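Local coordinates for metallo-beta-lactamase family protein (Thermus thermophilus, PDB 2ZO4) that binds two zinc ions in a metallo-beta-lactamase fold and probably acts as a hydrolase, its substrate not being established, at residues 59-63 / 81-85; 171-175 / 188-192; 221-226 / 240-245. All blocks are in the same frame, centred on the assembly; numbering follows the deposited sequence.

Interaction 1: residues 59-63 / 81-85; sequences CFQDV and FFEGL
Phe81 sets the edge of its ring against a face of the Phe60 ring, CE2 coming to 3.7 Å from Phe60 CG. The pair is T-shaped, with planes at 87° and centroids 5.2 Å apart. Phe82 meets the same ring obliquely, its CZ 3.6 Å from Phe60 CD1, and the edge of the Phe82 ring also reaches the backbone O of Phe60. Farther along, Val63 lays CG2 against Phe82 CE2, while Leu85 rests CD1 on Phe60 CB at 3.7 Å and over a face of the Phe81 ring. Phe81 swings CG away from its own backbone N (chi1 167°), whereas Phe82 keeps CG beside its N (chi1 -78°), and these two choices let neighbouring helix residues reach Phe60 from different directions. The short 3-10 turn 60-62 presents Phe60; it is steadied by Cys59 N, which donates to Asp62 OD2 at 2.7 Å. Behind the cluster, helix 43-55 backs Phe60 and Phe82 through Leu49, and Arg46 makes a cation-pi contact with Phe81. No hydrogen bond crosses directly between the segments, so the join between the loop before strand 65-68 and helix 79-84 rests mainly on shape and aromatic packing.

Interaction 2: residues 171-175 / 188-192; sequences HADGH and AGDAL. With ZN (zinc ion), chain B; ZN (zinc ion), chain C.
The His171 ring carries CB of Asp190 over one face, a CH-pi contact 3.5 Å from the centroid, and has at its edge the water that bridges the two zinc ions. The His175 ring is approached at its edge instead: Ala188 O lies in its plane, 3.2 Å from CE1, and Asp190 N donates to NE2 at 2.9 Å, the N-H pointing at it with a bent angle of 139° and the donor lying somewhat out of the ring plane. CB of Ala191 touches the same CE1. The acceptor role of NE2 ties His175 to the backbone of Asp190, a second-shell grip on a metal ligand. His171 holds CG anti to its backbone N (chi1 179°), which carries NE2 to the zinc ion of chain B at 2.1 Å. Asp190 OD2 bridges the metals, 2.1 Å from the zinc ion of chain C and a longer 2.6 Å from that of chain B. His70 and His72 complete the chain B site; Asp74, His75 and His233 complete the other, giving the dinuclear centre of the metallo-beta-lactamase superfamily. The other ring nitrogen of His171, ND1, is hydrogen-bonded to Asn199 O. The loop 171-175 leads into strand 176-180, and Asp190 follows strand 185-189 in the same five-stranded sheet. Ala191 packs on helix 210-222, and Leu192 lies against both that helix and helix 240-261.

Interaction 3: residues 221-226 / 240-245; sequences LADLGA and VRQRAE
Arg241 starts out extended, CG anti to its backbone N (chi1 179°), and then bends at chi3 (-71°), which folds its guanidinium back over the end of the helix bearing Ala222. Asp223 keeps CG beside its own N (chi1 -59°), and although its CB points away from the other helix, OD1 comes round to meet Arg241 NH1 at 3.2 Å. The salt bridge is a single slanted bond: NH1 reaches OD1 from the anti side, out of the carboxylate plane, and the two planar groups are turned well away from coplanarity. Ala222 O sits above the centre of one guanidinium face, 3.2 Å from Arg241 CZ. Its distances to NE and NH2 do not amount to hydrogen bonds, because the angles are poor; the carbonyl lies over the flat cation, an arrangement that would be electrostatically favourable. The CA atoms of Ala222 and Arg241 come to 4.1 Å, an approach that the methyl side chain of Ala222 leaves room for. Ala222 CB presses on Ala244 CB at 3.8 Å, and Ala226 CB rests on Val240 CG2. Two waters bind Ala226 O, each donating to it: one accepts from Val240 N at 3.0 Å, the other, weakly, from Arg241 N. The first-turn amides of helix 240-261 are thereby linked to the chain leaving helix 210-222, where Gly225 adopts positive phi. Behind this junction, Leu221 packs on Leu186 of strand 185-189 and on Thr168, and Ala226 touches Tyr179 of strand 176-180. Val240 leans on Leu192, so the contact joins the C-terminal end of helix 210-222 to the start of helix 240-261 beside the five-stranded sheet.

How the interactions relate
Interaction 2 contributes two of the zinc ligands, His171 and the bridging Asp190, near the middle of the chain, and the other two interactions lie at different removes from it. Interaction 3 touches it directly: Leu192 CD2 meets Val240 CG1 at 3.8 Å, and Ala191 CB packs on Leu221 CD1, so residues following the bridging aspartate are backed by both helices of interaction 3. The side chain of Leu221 nevertheless stays about 13 Å from a zinc ion. Interaction 1 stands apart, its nearest atoms about 16 Å from interaction 2 and about 23 Å from interaction 3. Its link to the metal centre is along the chain: His70, His72, Asp74 and His75 lie between its two segments, and the side chain of Phe82 is about 11 Å from that of His75.

Interaction 1: residues 59-63 / 81-85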
loop_
_atom_site.group_PDB
_atom_site.type_symbol
_atom_site.label_atom_id
_atom_site.label_comp_id
_atom_site.label_asym_id
_atom_site.label_seq_id
_atom_site.Cartn_x
_atom_site.Cartn_y
_atom_site.Cartn_z
ATOM N N CYS A 59 -11.813 19.417 13.835
ATOM C CA CYS A 59 -11.032 20.161 12.851
ATOM C C CYS A 59 -9.793 19.341 12.523
ATOM O O CYS A 59 -9.460 18.412 13.257
ATOM C CB CYS A 59 -10.600 21.514 13.430
ATOM S SG CYS A 59 -11.933 22.479 14.188
ATOM N N PHE A 60 -9.110 19.690 11.433
ATOM C CA PHE A 60 -7.813 19.093 11.097
ATOM C C PHE A 60 -6.859 19.141 12.288
ATOM O O PHE A 60 -6.123 18.188 12.543
ATOM C CB PHE A 60 -7.154 19.830 9.921
ATOM C CG PHE A 60 -7.795 19.573 8.583
ATOM C CD1 PHE A 60 -8.003 18.274 8.127
ATOM C CD2 PHE A 60 -8.154 20.640 7.757
ATOM C CE1 PHE A 60 -8.586 18.035 6.877
ATOM C CE2 PHE A 60 -8.733 20.414 6.504
ATOM C CZ PHE A 60 -8.948 19.102 6.064
ATOM N N GLN A 61 -6.890 20.259 13.016
ATOM C CA GLN A 61 -5.969 20.507 14.128
ATOM C C GLN A 61 -6.216 19.602 15.340
ATOM O O GLN A 61 -5.347 19.479 16.207
ATOM C CB GLN A 61 -6.013 21.984 14.552
ATOM C CG GLN A 61 -5.458 22.974 13.521
ATOM C CD GLN A 61 -6.468 23.377 12.444
ATOM O OE1 GLN A 61 -7.599 22.885 12.405
ATOM N NE2 GLN A 61 -6.055 24.283 11.564
ATOM N N ASP A 62 -7.392 18.974 15.389
ATOM C CA ASP A 62 -7.742 18.043 16.472
ATOM C C ASP A 62 -7.054 16.681 16.346
ATOM O O ASP A 62 -6.907 15.962 17.336
ATOM C CB ASP A 62 -9.264 17.861 16.564
ATOM C CG ASP A 62 -9.980 19.131 17.003
ATOM O OD1 ASP A 62 -9.455 19.842 17.885
ATOM O OD2 ASP A 62 -11.070 19.419 16.465
ATOM N N VAL A 63 -6.637 16.329 15.133
ATOM C CA VAL A 63 -6.010 15.029 14.890
ATOM C C VAL A 63 -4.537 15.068 15.298
ATOM O O VAL A 63 -3.697 15.609 14.580
ATOM C CB VAL A 63 -6.139 14.577 13.416
ATOM C CG1 VAL A 63 -5.625 13.151 13.258
ATOM C CG2 VAL A 63 -7.579 14.682 12.937
ATOM N N PHE A 81 1.017 17.478 6.212
ATOM C CA PHE A 81 0.081 18.566 6.516
ATOM C C PHE A 81 -0.381 18.465 7.963
ATOM O O PHE A 81 -0.291 19.434 8.720
ATOM C CB PHE A 81 -1.124 18.568 5.555
ATOM C CG PHE A 81 -2.274 19.454 6.007
ATOM C CD1 PHE A 81 -2.166 20.846 5.966
ATOM C CD2 PHE A 81 -3.464 18.891 6.468
ATOM C CE1 PHE A 81 -3.223 21.666 6.383
ATOM C CE2 PHE A 81 -4.530 19.702 6.885
ATOM C CZ PHE A 81 -4.407 21.092 6.843
ATOM N N PHE A 82 -0.871 17.285 8.341
ATOM C CA PHE A 82 -1.253 17.018 9.722
ATOM C C PHE A 82 -0.078 17.216 10.674
ATOM O O PHE A 82 -0.235 17.838 11.724
ATOM C CB PHE A 82 -1.857 15.619 9.866
ATOM C CG PHE A 82 -3.284 15.527 9.402
ATOM C CD1 PHE A 82 -3.603 14.882 8.211
ATOM C CD2 PHE A 82 -4.310 16.099 10.151
ATOM C CE1 PHE A 82 -4.926 14.800 7.776
ATOM C CE2 PHE A 82 -5.637 16.020 9.729
ATOM C CZ PHE A 82 -5.944 15.370 8.537
ATOM N N GLU A 83 1.102 16.728 10.290
ATOM C CA GLU A 83 2.313 16.942 11.089
ATOM C C GLU A 83 2.611 18.428 11.287
ATOM O O GLU A 83 3.008 18.842 12.377
ATOM C CB GLU A 83 3.524 16.237 10.472
ATOM C CG GLU A 83 4.713 16.098 11.420
ATOM C CD GLU A 83 5.994 15.737 10.698
ATOM O OE1 GLU A 83 6.265 16.329 9.634
ATOM O OE2 GLU A 83 6.731 14.858 11.190
ATOM N N GLY A 84 2.401 19.224 10.240
ATOM C CA GLY A 84 2.606 20.674 10.312
ATOM C C GLY A 84 1.714 21.371 11.329
ATOM O O GLY A 84 2.065 22.436 11.845
ATOM N N LEU A 85 0.566 20.763 11.624
ATOM C CA LEU A 85 -0.372 21.309 12.601
ATOM C C LEU A 85 -0.073 20.826 14.021
ATOM O O LEU A 85 -0.694 21.283 14.984
ATOM C CB LEU A 85 -1.821 20.993 12.206
ATOM C CG LEU A 85 -2.269 21.372 10.787
ATOM C CD1 LEU A 85 -3.586 20.695 10.433
ATOM C CD2 LEU A 85 -2.370 22.889 10.575
HETATM O O HOH W 1 -2.469 19.064 15.708
#

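Interaction 2: residues 171-175 / 188-192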
loop_
_atom_site.group_PDB
_atom_site.type_symbol
_atom_site.label_atom_id
_atom_site.label_comp_id
_atom_site.label_asym_id
_atom_site.label_seq_id
_atom_site.Cartn_x
_atom_site.Cartn_y
_atom_site.Cartn_z
ATOM N N HIS A 171 2.788 -5.348 -0.852
ATOM C CA HIS A 171 2.157 -4.193 -1.478
ATOM C C HIS A 171 3.043 -2.949 -1.342
ATOM O O HIS A 171 3.149 -2.148 -2.267
ATOM C CB HIS A 171 0.781 -3.944 -0.868
ATOM C CG HIS A 171 0.076 -2.759 -1.447
ATOM N ND1 HIS A 171 -0.513 -2.781 -2.692
ATOM C CD2 HIS A 171 -0.117 -1.511 -0.962
ATOM C CE1 HIS A 171 -1.052 -1.603 -2.944
ATOM N NE2 HIS A 171 -0.827 -0.814 -1.910
ATOM N N ALA A 172 3.660 -2.797 -0.174
ATOM C CA ALA A 172 4.724 -1.819 0.044
ATOM C C ALA A 172 5.708 -2.429 1.025
ATOM O O ALA A 172 5.343 -3.306 1.813
ATOM C CB ALA A 172 4.164 -0.501 0.578
ATOM N N ASP A 173 6.955 -1.972 0.980
ATOM C CA ASP A 173 8.037 -2.593 1.756
ATOM C C ASP A 173 7.804 -2.538 3.268
ATOM O O ASP A 173 7.958 -3.546 3.958
ATOM C CB ASP A 173 9.378 -1.965 1.372
ATOM C CG ASP A 173 9.646 -2.054 -0.124
ATOM O OD1 ASP A 173 9.803 -3.183 -0.630
ATOM O OD2 ASP A 173 9.689 -0.998 -0.796
ATOM N N GLY A 174 7.427 -1.365 3.768
ATOM C CA GLY A 174 7.103 -1.188 5.184
ATOM C C GLY A 174 5.608 -1.037 5.390
ATOM O O GLY A 174 5.157 -0.209 6.186
ATOM N N HIS A 175 4.830 -1.830 4.664
ATOM C CA HIS A 175 3.395 -1.814 4.862
ATOM C C HIS A 175 3.075 -2.407 6.230
ATOM O O HIS A 175 3.598 -3.464 6.610
ATOM C CB HIS A 175 2.657 -2.562 3.755
ATOM C CG HIS A 175 1.168 -2.453 3.857
ATOM N ND1 HIS A 175 0.420 -3.250 4.695
ATOM C CD2 HIS A 175 0.292 -1.621 3.245
ATOM C CE1 HIS A 175 -0.855 -2.920 4.591
ATOM N NE2 HIS A 175 -0.958 -1.932 3.719
ATOM N N ALA A 188 -6.562 -3.316 7.749
ATOM C CA ALA A 188 -5.652 -4.074 6.894
ATOM C C ALA A 188 -4.795 -3.241 5.948
ATOM O O ALA A 188 -3.848 -3.762 5.363
ATOM C CB ALA A 188 -6.436 -5.125 6.103
ATOM N N GLY A 189 -5.122 -1.958 5.797
ATOM C CA GLY A 189 -4.484 -1.121 4.775
ATOM C C GLY A 189 -4.711 -1.737 3.406
ATOM O O GLY A 189 -5.814 -2.180 3.104
ATOM N N ASP A 190 -3.664 -1.791 2.588
ATOM C CA ASP A 190 -3.760 -2.445 1.289
ATOM C C ASP A 190 -3.089 -3.820 1.244
ATOM O O ASP A 190 -2.727 -4.292 0.174
ATOM C CB ASP A 190 -3.192 -1.549 0.183
ATOM C CG ASP A 190 -3.995 -0.276 -0.025
ATOM O OD1 ASP A 190 -5.007 -0.052 0.677
ATOM O OD2 ASP A 190 -3.593 0.515 -0.901
ATOM N N ALA A 191 -2.920 -4.464 2.398
ATOM C CA ALA A 191 -2.363 -5.822 2.440
ATOM C C ALA A 191 -3.397 -6.848 1.964
ATOM O O ALA A 191 -3.051 -7.969 1.567
ATOM C CB ALA A 191 -1.891 -6.162 3.857
ATOM N N LEU A 192 -4.663 -6.436 2.018
ATOM C CA LEU A 192 -5.808 -7.269 1.686
ATOM C C LEU A 192 -6.915 -6.354 1.162
ATOM O O LEU A 192 -7.158 -5.288 1.730
ATOM C CB LEU A 192 -6.296 -7.992 2.950
ATOM C CG LEU A 192 -6.938 -9.377 2.872
ATOM C CD1 LEU A 192 -5.902 -10.442 2.546
ATOM C CD2 LEU A 192 -7.625 -9.706 4.187
HETATM ZN ZN ZN B . -1.236 1.215 -1.646
HETATM ZN ZN ZN C . -4.303 2.412 -1.320
HETATM O O HOH W 2 -2.604 2.515 -2.337
#

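Interaction 3: residues 221-226 / 240-245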
loop_
_atom_site.group_PDB
_atom_site.type_symbol
_atom_site.label_atom_id
_atom_site.label_comp_id
_atom_site.label_asym_id
_atom_site.label_seq_id
_atom_site.Cartn_x
_atom_site.Cartn_y
_atom_site.Cartn_z
ATOM N N LEU A 221 -1.778 -13.067 7.699
ATOM C CA LEU A 221 -3.147 -12.578 7.897
ATOM C C LEU A 221 -4.184 -13.702 7.916
ATOM O O LEU A 221 -5.165 -13.618 8.649
ATOM C CB LEU A 221 -3.523 -11.537 6.835
ATOM C CG LEU A 221 -2.693 -10.249 6.780
ATOM C CD1 LEU A 221 -3.220 -9.324 5.681
ATOM C CD2 LEU A 221 -2.660 -9.535 8.134
ATOM N N ALA A 222 -3.961 -14.743 7.118
ATOM C CA ALA A 222 -4.871 -15.891 7.065
ATOM C C ALA A 222 -4.979 -16.611 8.413
ATOM O O ALA A 222 -6.065 -17.037 8.804
ATOM C CB ALA A 222 -4.448 -16.862 5.976
ATOM N N ASP A 223 -3.852 -16.724 9.114
ATOM C CA ASP A 223 -3.774 -17.431 10.396
ATOM C C ASP A 223 -4.022 -16.523 11.599
ATOM O O ASP A 223 -4.011 -16.984 12.745
ATOM C CB ASP A 223 -2.405 -18.113 10.541
ATOM C CG ASP A 223 -2.121 -19.105 9.425
ATOM O OD1 ASP A 223 -3.000 -19.938 9.120
ATOM O OD2 ASP A 223 -1.006 -19.061 8.857
ATOM N N LEU A 224 -4.250 -15.237 11.337
ATOM C CA LEU A 224 -4.395 -14.240 12.399
ATOM C C LEU A 224 -5.575 -14.511 13.329
ATOM O O LEU A 224 -5.468 -14.318 14.541
ATOM C CB LEU A 224 -4.506 -12.827 11.804
ATOM C CG LEU A 224 -4.366 -11.614 12.730
ATOM C CD1 LEU A 224 -2.987 -11.546 13.409
ATOM C CD2 LEU A 224 -4.637 -10.338 11.944
ATOM N N GLY A 225 -6.693 -14.954 12.762
ATOM C CA GLY A 225 -7.912 -15.178 13.538
ATOM C C GLY A 225 -8.782 -13.938 13.637
ATOM O O GLY A 225 -9.628 -13.839 14.529
ATOM N N ALA A 226 -8.570 -12.990 12.722
ATOM C CA ALA A 226 -9.353 -11.753 12.693
ATOM C C ALA A 226 -10.815 -12.045 12.367
ATOM O O ALA A 226 -11.117 -12.942 11.575
ATOM C CB ALA A 226 -8.768 -10.767 11.691
ATOM N N VAL A 240 -11.653 -13.085 6.714
ATOM C CA VAL A 240 -10.286 -12.668 6.410
ATOM C C VAL A 240 -9.439 -13.822 5.865
ATOM O O VAL A 240 -8.716 -13.644 4.884
ATOM C CB VAL A 240 -9.613 -12.001 7.642
ATOM C CG1 VAL A 240 -8.138 -11.690 7.372
ATOM C CG2 VAL A 240 -10.355 -10.732 8.024
ATOM N N ARG A 241 -9.548 -14.998 6.487
ATOM C CA ARG A 241 -8.822 -16.185 6.030
ATOM C C ARG A 241 -9.211 -16.543 4.601
ATOM O O ARG A 241 -8.345 -16.868 3.781
ATOM C CB ARG A 241 -9.051 -17.392 6.957
ATOM C CG ARG A 241 -8.328 -18.665 6.492
ATOM C CD ARG A 241 -8.659 -19.912 7.328
ATOM N NE ARG A 241 -8.086 -19.863 8.675
ATOM C CZ ARG A 241 -6.832 -20.188 8.986
ATOM N NH1 ARG A 241 -5.977 -20.587 8.048
ATOM N NH2 ARG A 241 -6.425 -20.101 10.245
ATOM N N GLN A 242 -10.509 -16.464 4.312
ATOM C CA GLN A 242 -11.040 -16.814 2.995
ATOM C C GLN A 242 -10.498 -15.895 1.913
ATOM O O GLN A 242 -10.044 -16.371 0.876
ATOM C CB GLN A 242 -12.572 -16.792 2.993
ATOM C CG GLN A 242 -13.206 -17.247 1.687
ATOM C CD GLN A 242 -14.721 -17.156 1.707
ATOM O OE1 GLN A 242 -15.373 -17.611 2.651
ATOM N NE2 GLN A 242 -15.292 -16.566 0.661
ATOM N N ARG A 243 -10.539 -14.587 2.155
ATOM C CA ARG A 243 -10.005 -13.623 1.190
ATOM C C ARG A 243 -8.489 -13.767 0.992
ATOM O O ARG A 243 -7.999 -13.675 -0.133
ATOM C CB ARG A 243 -10.368 -12.184 1.575
ATOM C CG ARG A 243 -10.041 -11.138 0.500
ATOM C CD ARG A 243 -10.666 -11.491 -0.853
ATOM N NE ARG A 243 -10.195 -10.615 -1.923
ATOM C CZ ARG A 243 -10.152 -10.948 -3.212
ATOM N NH1 ARG A 243 -10.552 -12.150 -3.616
ATOM N NH2 ARG A 243 -9.702 -10.073 -4.100
ATOM N N ALA A 244 -7.764 -13.994 2.084
ATOM C CA ALA A 244 -6.317 -14.231 2.027
ATOM C C ALA A 244 -5.989 -15.469 1.183
ATOM O O ALA A 244 -5.051 -15.453 0.386
ATOM C CB ALA A 244 -5.747 -14.372 3.422
ATOM N N GLU A 245 -6.777 -16.528 1.355
ATOM C CA GLU A 245 -6.630 -17.734 0.545
ATOM C C GLU A 245 -7.007 -17.497 -0.916
ATOM O O GLU A 245 -6.382 -18.058 -1.810
ATOM C CB GLU A 245 -7.430 -18.907 1.131
ATOM C CG GLU A 245 -6.841 -19.495 2.424
ATOM C CD GLU A 245 -5.407 -20.000 2.264
ATOM O OE1 GLU A 245 -5.113 -20.689 1.259
ATOM O OE2 GLU A 245 -4.574 -19.714 3.156
HETATM O O HOH W 3 -9.933 -14.857 9.845
HETATM O O HOH W 4 -12.931 -12.970 9.395
#